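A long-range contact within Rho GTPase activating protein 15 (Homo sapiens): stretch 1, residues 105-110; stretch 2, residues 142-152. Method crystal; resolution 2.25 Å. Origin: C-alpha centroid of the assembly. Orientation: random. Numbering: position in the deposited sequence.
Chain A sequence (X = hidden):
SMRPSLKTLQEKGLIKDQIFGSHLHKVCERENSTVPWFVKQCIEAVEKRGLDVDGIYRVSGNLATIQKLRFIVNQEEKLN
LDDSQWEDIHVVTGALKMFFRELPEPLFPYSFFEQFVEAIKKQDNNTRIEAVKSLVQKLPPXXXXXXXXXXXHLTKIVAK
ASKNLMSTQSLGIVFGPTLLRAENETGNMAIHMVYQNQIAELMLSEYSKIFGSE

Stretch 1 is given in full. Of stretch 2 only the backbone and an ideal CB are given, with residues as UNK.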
# COMPACT_ATOMS: atom_id res chain seq x y z
N GLU A 105 -2.72 -11.15 -3.31
CA GLU A 105 -1.30 -11.37 -3.16
C GLU A 105 -0.77 -10.00 -2.73
O GLU A 105 -1.28 -8.96 -3.19
CB GLU A 105 -0.66 -11.83 -4.47
CG GLU A 105 0.80 -12.28 -4.32
CD GLU A 105 1.51 -12.58 -5.65
OE1 GLU A 105 1.06 -12.13 -6.73
OE2 GLU A 105 2.55 -13.29 -5.59
N PRO A 106 0.19 -9.97 -1.79
CA PRO A 106 0.76 -8.67 -1.43
C PRO A 106 1.52 -7.94 -2.56
O PRO A 106 1.94 -8.56 -3.53
CB PRO A 106 1.68 -8.99 -0.22
CG PRO A 106 1.76 -10.47 -0.13
CD PRO A 106 0.69 -11.08 -0.96
N LEU A 107 1.70 -6.62 -2.39
CA LEU A 107 2.44 -5.81 -3.36
C LEU A 107 3.81 -6.43 -3.66
O LEU A 107 4.26 -6.44 -4.81
CB LEU A 107 2.61 -4.38 -2.86
CG LEU A 107 3.27 -3.34 -3.81
CD1 LEU A 107 2.52 -3.24 -5.12
CD2 LEU A 107 3.39 -1.95 -3.12
N PHE A 108 4.46 -6.90 -2.61
CA PHE A 108 5.71 -7.64 -2.74
C PHE A 108 5.32 -9.10 -2.94
O PHE A 108 4.86 -9.74 -1.97
CB PHE A 108 6.52 -7.50 -1.44
CG PHE A 108 7.16 -6.15 -1.27
CD1 PHE A 108 6.40 -5.03 -0.95
CD2 PHE A 108 8.52 -6.01 -1.43
CE1 PHE A 108 6.98 -3.79 -0.79
CE2 PHE A 108 9.11 -4.77 -1.29
CZ PHE A 108 8.35 -3.66 -0.96
N PRO A 109 5.49 -9.63 -4.17
CA PRO A 109 5.03 -10.99 -4.34
C PRO A 109 5.76 -11.99 -3.43
O PRO A 109 6.96 -11.87 -3.17
CB PRO A 109 5.30 -11.28 -5.83
CG PRO A 109 5.43 -9.89 -6.47
CD PRO A 109 6.09 -9.10 -5.41
N TYR A 110 4.98 -12.95 -2.96
CA TYR A 110 5.48 -14.09 -2.20
C TYR A 110 6.69 -14.77 -2.89
O TYR A 110 7.64 -15.17 -2.22
CB TYR A 110 4.36 -15.15 -2.06
CG TYR A 110 3.06 -14.78 -1.34
CD1 TYR A 110 3.06 -14.38 -0.01
CD2 TYR A 110 1.81 -14.92 -2.00
CE1 TYR A 110 1.87 -14.07 0.66
CE2 TYR A 110 0.59 -14.63 -1.34
CZ TYR A 110 0.63 -14.20 -0.00
OH TYR A 110 -0.55 -13.87 0.66
N UNK A 142 3.10 -3.71 -12.82
CA UNK A 142 2.21 -3.14 -11.81
C UNK A 142 2.77 -3.11 -10.41
O UNK A 142 2.48 -2.17 -9.67
CB UNK A 142 0.90 -3.92 -11.79
N UNK A 143 3.58 -4.09 -10.03
CA UNK A 143 4.14 -4.14 -8.66
C UNK A 143 5.26 -3.12 -8.50
O UNK A 143 5.29 -2.38 -7.56
CB UNK A 143 4.66 -5.54 -8.34
N UNK A 144 6.18 -3.10 -9.46
CA UNK A 144 7.23 -2.10 -9.50
C UNK A 144 6.69 -0.66 -9.57
O UNK A 144 7.13 0.20 -8.84
CB UNK A 144 8.14 -2.37 -10.70
N UNK A 145 5.78 -0.38 -10.51
CA UNK A 145 5.29 0.97 -10.68
C UNK A 145 4.45 1.46 -9.50
O UNK A 145 4.50 2.64 -9.16
CB UNK A 145 4.47 1.05 -11.97
N UNK A 146 3.67 0.57 -8.91
CA UNK A 146 2.90 0.89 -7.69
C UNK A 146 3.83 1.11 -6.45
O UNK A 146 3.61 2.02 -5.63
CB UNK A 146 1.91 -0.24 -7.40
N UNK A 147 4.89 0.31 -6.33
CA UNK A 147 5.91 0.56 -5.32
C UNK A 147 6.55 1.91 -5.49
O UNK A 147 6.74 2.64 -4.52
CB UNK A 147 6.98 -0.53 -5.36
N UNK A 148 6.93 2.25 -6.71
CA UNK A 148 7.56 3.55 -6.96
C UNK A 148 6.66 4.71 -6.55
O UNK A 148 7.08 5.62 -5.85
CB UNK A 148 7.93 3.68 -8.44
N UNK A 149 5.41 4.67 -6.99
CA UNK A 149 4.45 5.71 -6.66
C UNK A 149 4.22 5.78 -5.11
O UNK A 149 4.26 6.86 -4.53
CB UNK A 149 3.13 5.45 -7.39
N UNK A 150 3.99 4.64 -4.46
CA UNK A 150 3.73 4.65 -3.03
C UNK A 150 4.97 5.08 -2.22
O UNK A 150 4.90 5.97 -1.40
CB UNK A 150 3.26 3.26 -2.58
N UNK A 151 6.11 4.45 -2.43
CA UNK A 151 7.32 4.86 -1.71
C UNK A 151 7.75 6.30 -2.01
O UNK A 151 8.23 7.00 -1.13
CB UNK A 151 8.47 3.91 -2.06
N UNK A 152 7.58 6.74 -3.24
CA UNK A 152 7.89 8.13 -3.62
C UNK A 152 7.04 9.09 -2.81
O UNK A 152 7.53 10.07 -2.30
CB UNK A 152 7.66 8.36 -5.12

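Stretch 2 is helical throughout: the N-H groups of 146 to 152 bond to carbonyls four residues back within the stretch, so each CB has a fixed direction and can be tested against stretch 1, an irregular segment.

At position 142 the CB points sideways and nothing of stretch 1 lies within 5.5 Å, so contact sets little constraint; the residue is Pro142, whose phi of -59° fits its ring.

At position 143 the CA is 5.8 Å from the CA of Leu107, and the CB points toward stretch 1, 3.7 Å from Leu107 O and 4.8 Å from Pro109 CG. A carbonyl so close favours a short side chain carrying a donor, such as Asn, Ser or Thr. The residue is Asn143. With chi1 at -57° (m), Asn143 ND2 donates to Leu107 O at 2.8 Å, and the N-H...O angle of 173° makes the bond nearly straight. Asn143 ND2 also donates to a water O at 2.7 Å, and that water O donates to Pro106 O at 2.9 Å, so one amide nitrogen serves two successive carbonyls.

At 144 and 145 stretch 1 does not constrain the choice; the residues are Arg144, whose CA-to-CB bond points away, and Asp145.

At 146 the CB points toward stretch 1, 3.8 Å from Leu107 CD1, which suits a small or beta-branched side chain with an apolar surface, such as Ala, Val or Thr. Thr146 places CG2 3.8 Å from Leu107 CD1.

Position 147 also points toward stretch 1, but its CB is 4.5 Å from Leu107 CD2 and the Phe108 ring lies farther out. Leu or Ile could meet Leu107, but a longer unbranched apolar chain such as Met is better placed to reach the ring as well. Met147 extends with chi2 and chi3 both t. Met147 CG packs 3.7 Å from Leu107 CD2, while Met147 CE lies 3.6 Å from the Phe108 ring centroid, 5° off the normal, a CH-pi contact over the face. Met147 SD, 4.2 Å from the Phe108 ring centroid, adds a sulfur-aromatic contact.

Positions 148 and 149 are out of reach, leaving the choice open: Lys148 and Val149.

At 150 the CB points toward stretch 1, 5.2 Å from Leu107 CD2, room for a medium apolar group; Leu150 CD2 comes 4.4 Å from Leu107 CD2.

Position 151 points toward stretch 1 without a near neighbour, so a long side chain, perhaps Phe or Met, is needed. Phe151 CE1 reaches the Phe108 ring edge, 3.9 Å from Phe108 CZ.

Position 152 is out of reach; an ideal CB would clash with Lys148 O at 2.9 Å, so a residue without CB suits: Gly152.

Stretch 2 142-152: PNRDTMKVLFG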
# COMPACT_ATOMS: atom_id res chain seq x y z
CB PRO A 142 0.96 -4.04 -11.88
CG PRO A 142 1.02 -4.67 -13.23
CD PRO A 142 2.47 -4.84 -13.52
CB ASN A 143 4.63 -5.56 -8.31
CG ASN A 143 3.53 -6.60 -8.44
OD1 ASN A 143 3.11 -6.94 -9.54
ND2 ASN A 143 3.07 -7.12 -7.30
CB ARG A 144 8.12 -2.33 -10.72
CG ARG A 144 9.11 -1.17 -10.96
CD ARG A 144 10.18 -1.47 -11.97
NE ARG A 144 9.61 -1.73 -13.27
CZ ARG A 144 9.41 -2.93 -13.80
NH1 ARG A 144 9.75 -4.05 -13.17
NH2 ARG A 144 8.87 -3.00 -14.99
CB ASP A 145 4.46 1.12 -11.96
CG ASP A 145 5.28 0.97 -13.20
OD1 ASP A 145 6.54 0.88 -13.13
OD2 ASP A 145 4.65 0.92 -14.27
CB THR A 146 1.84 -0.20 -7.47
OG1 THR A 146 1.00 -0.21 -8.62
CG2 THR A 146 0.94 0.02 -6.21
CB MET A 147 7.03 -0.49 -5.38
CG MET A 147 6.65 -1.82 -4.77
SD MET A 147 8.02 -2.94 -4.85
CE MET A 147 7.19 -4.53 -4.61
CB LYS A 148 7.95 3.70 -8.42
CG LYS A 148 8.81 4.92 -8.69
CD LYS A 148 9.19 5.04 -10.13
CE LYS A 148 10.11 6.25 -10.37
NZ LYS A 148 10.99 6.00 -11.56
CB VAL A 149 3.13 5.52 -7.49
CG1 VAL A 149 1.98 6.28 -6.91
CG2 VAL A 149 3.33 5.92 -8.96
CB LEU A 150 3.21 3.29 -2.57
CG LEU A 150 2.95 3.13 -1.07
CD1 LEU A 150 1.80 4.00 -0.57
CD2 LEU A 150 2.73 1.69 -0.78
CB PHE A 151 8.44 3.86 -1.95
CG PHE A 151 8.22 2.55 -1.23
CD1 PHE A 151 7.95 1.39 -1.93
CD2 PHE A 151 8.23 2.52 0.15
CE1 PHE A 151 7.72 0.20 -1.27
CE2 PHE A 151 7.98 1.34 0.83
CZ PHE A 151 7.72 0.18 0.11
O HOH W 1 1.00 -8.57 -6.28
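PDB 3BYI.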